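Local structure of acetyltransferase (1Y9W) at residues Glu38-Val43 with Gly57-Tyr62; Phe61-Ile66 with Leu99-Ser104; Phe105-Pro110 with Asp126-His131. The protein probably transfers an acyl group, as members of the GNAT family do when they move acetyl from acetyl-coenzyme A to an acceptor. One frame throughout, in Å; residues are numbered along the deposited sequence.

Contact 1. Residues Glu38-Val43 with Gly57-Tyr62; sequences EEVSLV and GTMYFY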
# COMPACT_ATOMS: atom_id res chain seq x y z
N GLU A 38 1.97 -0.97 14.41
CA GLU A 38 1.73 0.28 15.09
C GLU A 38 1.72 1.47 14.13
O GLU A 38 2.55 1.58 13.24
CB GLU A 38 2.82 0.50 16.15
CG GLU A 38 2.70 1.81 16.87
CD GLU A 38 3.84 2.05 17.84
OE1 GLU A 38 3.91 3.15 18.41
OE2 GLU A 38 4.66 1.13 18.04
N GLU A 39 0.73 2.34 14.32
CA GLU A 39 0.61 3.55 13.51
C GLU A 39 1.32 4.66 14.25
O GLU A 39 1.32 4.70 15.48
CB GLU A 39 -0.86 3.93 13.32
CG GLU A 39 -1.62 3.09 12.31
CD GLU A 39 -3.10 3.45 12.26
OE1 GLU A 39 -3.83 3.18 13.24
OE2 GLU A 39 -3.54 4.03 11.24
N VAL A 40 1.94 5.56 13.51
CA VAL A 40 2.65 6.68 14.12
C VAL A 40 2.37 7.93 13.30
O VAL A 40 2.26 7.86 12.07
CB VAL A 40 4.16 6.42 14.15
CG1 VAL A 40 4.66 6.14 12.76
CG2 VAL A 40 4.88 7.63 14.74
N SER A 41 2.25 9.07 13.97
CA SER A 41 2.01 10.31 13.26
C SER A 41 2.50 11.49 14.07
O SER A 41 2.41 11.50 15.30
CB SER A 41 0.52 10.50 12.94
OG SER A 41 -0.20 10.96 14.06
N LEU A 42 3.02 12.49 13.37
CA LEU A 42 3.52 13.69 13.99
C LEU A 42 2.84 14.88 13.35
O LEU A 42 2.57 14.87 12.15
CB LEU A 42 5.03 13.81 13.79
CG LEU A 42 5.91 12.78 14.49
CD1 LEU A 42 7.37 13.12 14.27
CD2 LEU A 42 5.60 12.76 15.98
N VAL A 43 2.55 15.90 14.15
CA VAL A 43 1.93 17.10 13.62
C VAL A 43 2.61 18.34 14.15
O VAL A 43 3.11 18.36 15.27
CB VAL A 43 0.41 17.20 13.98
CG1 VAL A 43 -0.37 16.14 13.23
CG2 VAL A 43 0.21 17.05 15.48
N GLY A 57 2.47 7.26 9.32
CA GLY A 57 3.03 6.04 8.76
C GLY A 57 2.63 4.87 9.64
O GLY A 57 2.00 5.07 10.68
N THR A 58 2.96 3.66 9.21
CA THR A 58 2.63 2.48 10.00
C THR A 58 3.87 1.59 10.02
O THR A 58 4.61 1.51 9.03
CB THR A 58 1.45 1.66 9.41
OG1 THR A 58 1.94 0.80 8.39
CG2 THR A 58 0.38 2.58 8.82
N MET A 59 4.10 0.95 11.17
CA MET A 59 5.25 0.08 11.35
C MET A 59 4.86 -1.39 11.52
O MET A 59 3.82 -1.71 12.09
CB MET A 59 6.06 0.52 12.57
CG MET A 59 6.69 1.90 12.48
SD MET A 59 7.65 2.30 13.95
CE MET A 59 6.32 2.87 14.99
N TYR A 60 5.72 -2.27 11.02
CA TYR A 60 5.55 -3.71 11.14
C TYR A 60 6.70 -4.37 10.38
O TYR A 60 7.32 -3.73 9.54
CB TYR A 60 4.19 -4.17 10.59
CG TYR A 60 3.94 -3.91 9.12
CD1 TYR A 60 3.26 -2.77 8.70
CD2 TYR A 60 4.34 -4.83 8.16
CE1 TYR A 60 2.97 -2.56 7.36
CE2 TYR A 60 4.05 -4.63 6.81
CZ TYR A 60 3.37 -3.50 6.42
OH TYR A 60 3.08 -3.33 5.10
N PHE A 61 7.00 -5.63 10.70
CA PHE A 61 8.12 -6.32 10.05
C PHE A 61 9.38 -5.51 10.29
O PHE A 61 10.38 -5.65 9.58
CB PHE A 61 7.89 -6.43 8.55
CG PHE A 61 6.93 -7.51 8.16
CD1 PHE A 61 6.46 -8.41 9.11
CD2 PHE A 61 6.52 -7.65 6.84
CE1 PHE A 61 5.61 -9.45 8.75
CE2 PHE A 61 5.67 -8.68 6.47
CZ PHE A 61 5.22 -9.59 7.42
N TYR A 62 9.31 -4.66 11.31
CA TYR A 62 10.41 -3.77 11.67
C TYR A 62 10.82 -2.81 10.57
O TYR A 62 12.00 -2.69 10.23
CB TYR A 62 11.60 -4.58 12.19
CG TYR A 62 11.33 -5.12 13.57
CD1 TYR A 62 11.13 -4.25 14.65
CD2 TYR A 62 11.21 -6.49 13.80
CE1 TYR A 62 10.81 -4.74 15.92
CE2 TYR A 62 10.89 -6.99 15.06
CZ TYR A 62 10.69 -6.11 16.12
OH TYR A 62 10.38 -6.61 17.36

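Contact 2. Residues Phe61-Ile66 with Leu99-Ser104; sequences FYHLHI and LILLDS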
# COMPACT_ATOMS: atom_id res chain seq x y z
N PHE A 61 7.00 -5.63 10.70
CA PHE A 61 8.12 -6.32 10.05
C PHE A 61 9.38 -5.51 10.29
O PHE A 61 10.38 -5.65 9.58
CB PHE A 61 7.89 -6.43 8.55
CG PHE A 61 6.93 -7.51 8.16
CD1 PHE A 61 6.46 -8.41 9.11
CD2 PHE A 61 6.52 -7.65 6.84
CE1 PHE A 61 5.61 -9.45 8.75
CE2 PHE A 61 5.67 -8.68 6.47
CZ PHE A 61 5.22 -9.59 7.42
N TYR A 62 9.31 -4.66 11.31
CA TYR A 62 10.41 -3.77 11.67
C TYR A 62 10.82 -2.81 10.57
O TYR A 62 12.00 -2.69 10.23
CB TYR A 62 11.60 -4.58 12.19
CG TYR A 62 11.33 -5.12 13.57
CD1 TYR A 62 11.13 -4.25 14.65
CD2 TYR A 62 11.21 -6.49 13.80
CE1 TYR A 62 10.81 -4.74 15.92
CE2 TYR A 62 10.89 -6.99 15.06
CZ TYR A 62 10.69 -6.11 16.12
OH TYR A 62 10.38 -6.61 17.36
N HIS A 63 9.83 -2.12 10.02
CA HIS A 63 10.07 -1.12 8.99
C HIS A 63 8.97 -0.08 9.12
O HIS A 63 7.89 -0.35 9.64
CB HIS A 63 10.03 -1.74 7.59
CG HIS A 63 8.69 -1.69 6.93
ND1 HIS A 63 8.45 -0.98 5.78
CD2 HIS A 63 7.51 -2.27 7.26
CE1 HIS A 63 7.19 -1.12 5.43
NE2 HIS A 63 6.59 -1.89 6.31
N LEU A 64 9.27 1.12 8.63
CA LEU A 64 8.31 2.21 8.64
C LEU A 64 7.87 2.54 7.22
O LEU A 64 8.70 2.77 6.33
CB LEU A 64 8.92 3.47 9.26
CG LEU A 64 8.08 4.73 9.02
CD1 LEU A 64 6.74 4.60 9.73
CD2 LEU A 64 8.83 5.96 9.50
N HIS A 65 6.56 2.55 6.98
CA HIS A 65 6.08 2.93 5.66
C HIS A 65 5.40 4.26 5.88
O HIS A 65 4.48 4.36 6.69
CB HIS A 65 5.08 1.93 5.09
CG HIS A 65 4.52 2.35 3.76
ND1 HIS A 65 3.47 3.23 3.64
CD2 HIS A 65 4.93 2.08 2.50
CE1 HIS A 65 3.25 3.49 2.36
NE2 HIS A 65 4.13 2.81 1.65
N ILE A 66 5.88 5.29 5.19
CA ILE A 66 5.28 6.61 5.33
C ILE A 66 4.08 6.69 4.39
O ILE A 66 4.22 6.62 3.18
CB ILE A 66 6.28 7.72 5.00
CG1 ILE A 66 7.45 7.66 5.98
CG2 ILE A 66 5.60 9.09 5.09
CD1 ILE A 66 8.52 8.69 5.73
N LEU A 99 14.37 -0.22 8.05
CA LEU A 99 14.06 0.30 6.73
C LEU A 99 12.84 1.21 6.72
O LEU A 99 11.97 1.11 7.59
CB LEU A 99 13.81 -0.90 5.81
CG LEU A 99 13.06 -0.76 4.49
CD1 LEU A 99 13.96 -0.15 3.42
CD2 LEU A 99 12.59 -2.13 4.06
N ILE A 100 12.80 2.11 5.74
CA ILE A 100 11.67 3.01 5.56
C ILE A 100 11.25 2.92 4.10
O ILE A 100 12.09 3.03 3.20
CB ILE A 100 12.04 4.48 5.85
CG1 ILE A 100 12.62 4.60 7.26
CG2 ILE A 100 10.79 5.35 5.72
CD1 ILE A 100 13.01 6.02 7.63
N LEU A 101 9.96 2.72 3.86
CA LEU A 101 9.43 2.63 2.50
C LEU A 101 8.36 3.68 2.32
O LEU A 101 7.62 4.01 3.25
CB LEU A 101 8.81 1.26 2.24
CG LEU A 101 9.72 0.03 2.28
CD1 LEU A 101 8.86 -1.22 2.23
CD2 LEU A 101 10.68 0.07 1.10
N LEU A 102 8.27 4.21 1.10
CA LEU A 102 7.27 5.22 0.76
C LEU A 102 7.24 5.35 -0.77
O LEU A 102 8.18 4.97 -1.46
CB LEU A 102 7.62 6.57 1.39
CG LEU A 102 8.89 7.28 0.91
CD1 LEU A 102 8.61 8.02 -0.39
CD2 LEU A 102 9.35 8.28 1.95
N ASP A 103 6.13 5.85 -1.30
CA ASP A 103 6.05 6.06 -2.73
C ASP A 103 5.54 7.48 -2.90
O ASP A 103 4.94 8.05 -1.99
CB ASP A 103 5.11 5.06 -3.41
CG ASP A 103 3.67 5.19 -2.95
OD1 ASP A 103 3.26 4.39 -2.09
OD2 ASP A 103 2.96 6.09 -3.46
N SER A 104 5.80 8.05 -4.07
CA SER A 104 5.38 9.41 -4.35
C SER A 104 5.12 9.55 -5.85
O SER A 104 5.94 9.17 -6.67
CB SER A 104 6.50 10.36 -3.92
OG SER A 104 6.10 11.72 -4.01
O HOH W 1 4.83 2.55 -0.98
O HOH W 2 3.98 6.78 0.68

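Contact 3. Residues Phe105-Pro110 with Asp126-His131; sequences FSFQAP and DHPKGH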
# COMPACT_ATOMS: atom_id res chain seq x y z
N PHE A 105 3.95 10.08 -6.19
CA PHE A 105 3.59 10.30 -7.58
C PHE A 105 4.38 11.51 -8.07
O PHE A 105 4.87 12.31 -7.27
CB PHE A 105 2.09 10.57 -7.70
CG PHE A 105 1.26 9.32 -7.62
CD1 PHE A 105 1.10 8.50 -8.73
CD2 PHE A 105 0.64 8.96 -6.43
CE1 PHE A 105 0.34 7.33 -8.66
CE2 PHE A 105 -0.12 7.79 -6.35
CZ PHE A 105 -0.27 6.98 -7.47
N SER A 106 4.52 11.63 -9.38
CA SER A 106 5.24 12.73 -9.99
C SER A 106 4.68 14.08 -9.55
O SER A 106 5.41 15.07 -9.47
CB SER A 106 5.19 12.61 -11.52
OG SER A 106 3.87 12.31 -11.96
N PHE A 107 3.38 14.14 -9.26
CA PHE A 107 2.78 15.41 -8.84
C PHE A 107 2.83 15.64 -7.33
O PHE A 107 2.19 16.55 -6.81
CB PHE A 107 1.33 15.48 -9.35
CG PHE A 107 0.49 14.31 -8.96
CD1 PHE A 107 -0.06 14.22 -7.68
CD2 PHE A 107 0.27 13.27 -9.85
CE1 PHE A 107 -0.81 13.12 -7.31
CE2 PHE A 107 -0.49 12.16 -9.49
CZ PHE A 107 -1.03 12.08 -8.21
N GLN A 108 3.61 14.80 -6.63
CA GLN A 108 3.75 14.90 -5.18
C GLN A 108 5.19 15.15 -4.74
O GLN A 108 5.62 14.69 -3.68
CB GLN A 108 3.27 13.62 -4.50
CG GLN A 108 1.85 13.22 -4.81
CD GLN A 108 1.44 11.99 -4.02
OE1 GLN A 108 2.17 10.99 -3.98
NE2 GLN A 108 0.27 12.05 -3.40
N ALA A 109 5.96 15.85 -5.57
CA ALA A 109 7.35 16.17 -5.25
C ALA A 109 8.27 15.01 -4.83
O ALA A 109 8.79 14.99 -3.71
CB ALA A 109 7.38 17.26 -4.17
N PRO A 110 8.51 14.04 -5.74
CA PRO A 110 9.39 12.91 -5.40
C PRO A 110 10.86 13.32 -5.20
O PRO A 110 11.62 12.60 -4.55
CB PRO A 110 9.20 11.95 -6.57
CG PRO A 110 8.80 12.86 -7.69
CD PRO A 110 7.85 13.81 -7.03
N ASP A 126 3.57 6.31 -16.52
CA ASP A 126 2.22 6.62 -16.97
C ASP A 126 1.09 6.06 -16.09
O ASP A 126 0.26 5.27 -16.55
CB ASP A 126 2.02 6.14 -18.40
CG ASP A 126 1.07 7.03 -19.18
OD1 ASP A 126 0.57 8.01 -18.60
OD2 ASP A 126 0.84 6.75 -20.37
N HIS A 127 1.07 6.48 -14.83
CA HIS A 127 0.04 6.06 -13.90
C HIS A 127 0.01 7.04 -12.74
O HIS A 127 1.02 7.23 -12.07
CB HIS A 127 0.30 4.67 -13.34
CG HIS A 127 -0.61 4.32 -12.20
ND1 HIS A 127 -0.15 4.00 -10.94
CD2 HIS A 127 -1.96 4.30 -12.11
CE1 HIS A 127 -1.17 3.80 -10.13
NE2 HIS A 127 -2.29 3.97 -10.81
N PRO A 128 -1.12 7.74 -12.55
CA PRO A 128 -2.30 7.60 -13.42
C PRO A 128 -1.88 8.14 -14.79
O PRO A 128 -0.80 8.72 -14.92
CB PRO A 128 -3.35 8.46 -12.73
CG PRO A 128 -2.53 9.52 -12.03
CD PRO A 128 -1.36 8.73 -11.48
N LYS A 129 -2.72 7.95 -15.81
CA LYS A 129 -2.38 8.41 -17.15
C LYS A 129 -1.91 9.85 -17.14
O LYS A 129 -2.62 10.74 -16.64
CB LYS A 129 -3.58 8.25 -18.09
CG LYS A 129 -3.23 8.53 -19.55
CD LYS A 129 -4.38 8.20 -20.51
CE LYS A 129 -5.51 9.23 -20.42
NZ LYS A 129 -5.07 10.58 -20.85
N GLY A 130 -0.72 10.08 -17.68
CA GLY A 130 -0.16 11.42 -17.73
C GLY A 130 0.77 11.75 -16.58
O GLY A 130 1.28 12.87 -16.47
N HIS A 131 0.98 10.77 -15.70
CA HIS A 131 1.83 10.95 -14.54
C HIS A 131 2.60 9.65 -14.26
O HIS A 131 2.52 8.71 -15.04
CB HIS A 131 0.97 11.32 -13.32
CG HIS A 131 0.03 12.47 -13.56
ND1 HIS A 131 -1.20 12.31 -14.15
CD2 HIS A 131 0.16 13.79 -13.32
CE1 HIS A 131 -1.80 13.48 -14.26
NE2 HIS A 131 -0.99 14.40 -13.76

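Contact 1. Residues Glu38-Val43 with Gly57-Tyr62
With CG anti to the backbone N (chi1 177°) and an extended chain beyond, E38 runs side by side with M59, whose bend at chi3 (-83°) brings CE to 3.9 Å from E38 CD. The flexible thioether suits this place: the same methyl, M59 CE, also lies 4.2 Å from V40 CB. The carboxylate of E38 keeps its charge partner elsewhere, in a salt bridge from OE1 to K95. E38, V40 and M59 point their side chains to one face, where V40 meets I88 of helix 80-94. G57, paired with V40, adds none, and V40 CG1 rests 3.5 Å from G57 O. On the other face, E39 CG and T58 CG2 meet at 4.1 Å, an aliphatic touch between residues whose polar ends suit a less buried surface.

In this antiparallel ladder E38 and M59 bond in both directions, M59 N to E38 O at 2.7 Å, and so do V40 and G57, V40 N to G57 O at 2.9 Å; E39 and T58 form the non-hydrogen-bonded pair between. The whole is the open end of a beta hairpin, strands 38-45 and 51-60, at the edge of this chain's GNAT sheet, which the second subunit extends.

Contact 2. Residues Phe61-Ile66 with Leu99-Ser104
L64 and L101 tie together the two parallel strands of a beta-alpha-beta crossover, in which helix 80-94 links strand 63-71 to strand 99-105. In GNAT enzymes the corresponding strands part toward their C-terminal ends, beyond a bonded portion like this one, to admit the pantetheine arm of acetyl-coenzyme A; such a role is only probable here.

The backbone bonds step between the strands. L64 N donates to L99 O, L101 N to L64 O at 2.8 Å, and I66 N to L101 O at 2.9 Å. Each of these carbonyls also receives a CA-H contact: H63 CA approaches L99 O, I100 CA is 3.1 Å from L64 O, and H65 CA stands equally close to L101 O.

Apolar packing joins the strands to the helices. I66 CD1 touches two neighbours, 4.0 Å from I100 CG2 and 3.9 Å from L102 CD2. Leucine and the beta-branched isoleucines suit this buried layer, where L64 reaches I88 and A92 of helix 80-94, I66 reaches L85 and I100 reaches E89, while L102 lies by Y113 of helix 110-115. On the opposite face L99 and L101 pack against H127 of the second subunit.

H65 carries water-mediated polar contacts. Its CG is anti to the backbone N (chi1 177°), and the ring lies with one face over L101 O. ND1 is engaged by D67, while NE2 is linked to D103 through a water in the ring plane, which donates to D103 OD1; D103 OD2 bonds to Q133 as well. Imidazole and carboxylate thus each serve two partners. Beyond I66 water enters the ladder: a second molecule donates to I66 O, at an unusually short 2.5 Å, and accepts from D103 N at 3.1 Å.

Contact 3. Residues Phe105-Pro110 with Asp126-His131
F105 and F107 turn their ring edges to the faces of H127 and H131 in two offset edge-to-face pairs, joining the end of strand 99-105 and the loop after it to a loop that holds a type II beta turn, P128 to H131. D126 begins the second loop by bracing that turn: its OD1 accepts G130 N in a short, straight bond of 2.6 Å, while its carbonyl O takes a bond from R98 of the second subunit. H127 follows, its ring 5.8 Å from that of F105 between centroids, the planes at 64°. H127 O lies near the plane of the F105 ring, at its edge and 3.5 Å from CE1. The peptide into P128 is cis, and the compact proline ring suits a place beside both phenylalanines: P128 CD is 3.6 Å from F105 CE1 and 4.1 Å from F107 CE2. K129 lends its carbonyl O to H131 ND1, a weak bond. G130 takes a positive phi (95°), readily adopted by glycine and expected at the third position of a type II turn. H131 N closes the turn on P128 O, and the H131 side chain crosses that of F107 at about a right angle, the rings' planes at 89°. A small hydroxyl fits beside this histidine: S106 OG, which accepts a bond from S132 N, lies 3.4 Å from H131 CB.

Contacts 1 and 2 adjoin in one mixed sheet, centres about 9 Å apart, and share F61 and Y62, where strand 51-60 passes into strand 63-71. T58 O and H65 N, 3.0 Å apart, probably join them by a hydrogen bond. Contact 3 begins at the end of strand 99-105, its centre about 19 Å from that of contact 2, to which S104 OG links it by packing on P110 CA. The contacts thus run from the hairpin edge through the crossover to the loops, and all meet the dimer partner: the sheet continues into it through L42 and V43 of contact 1, and H127 from contact 3 of one subunit meets H63 from contact 2 of the other.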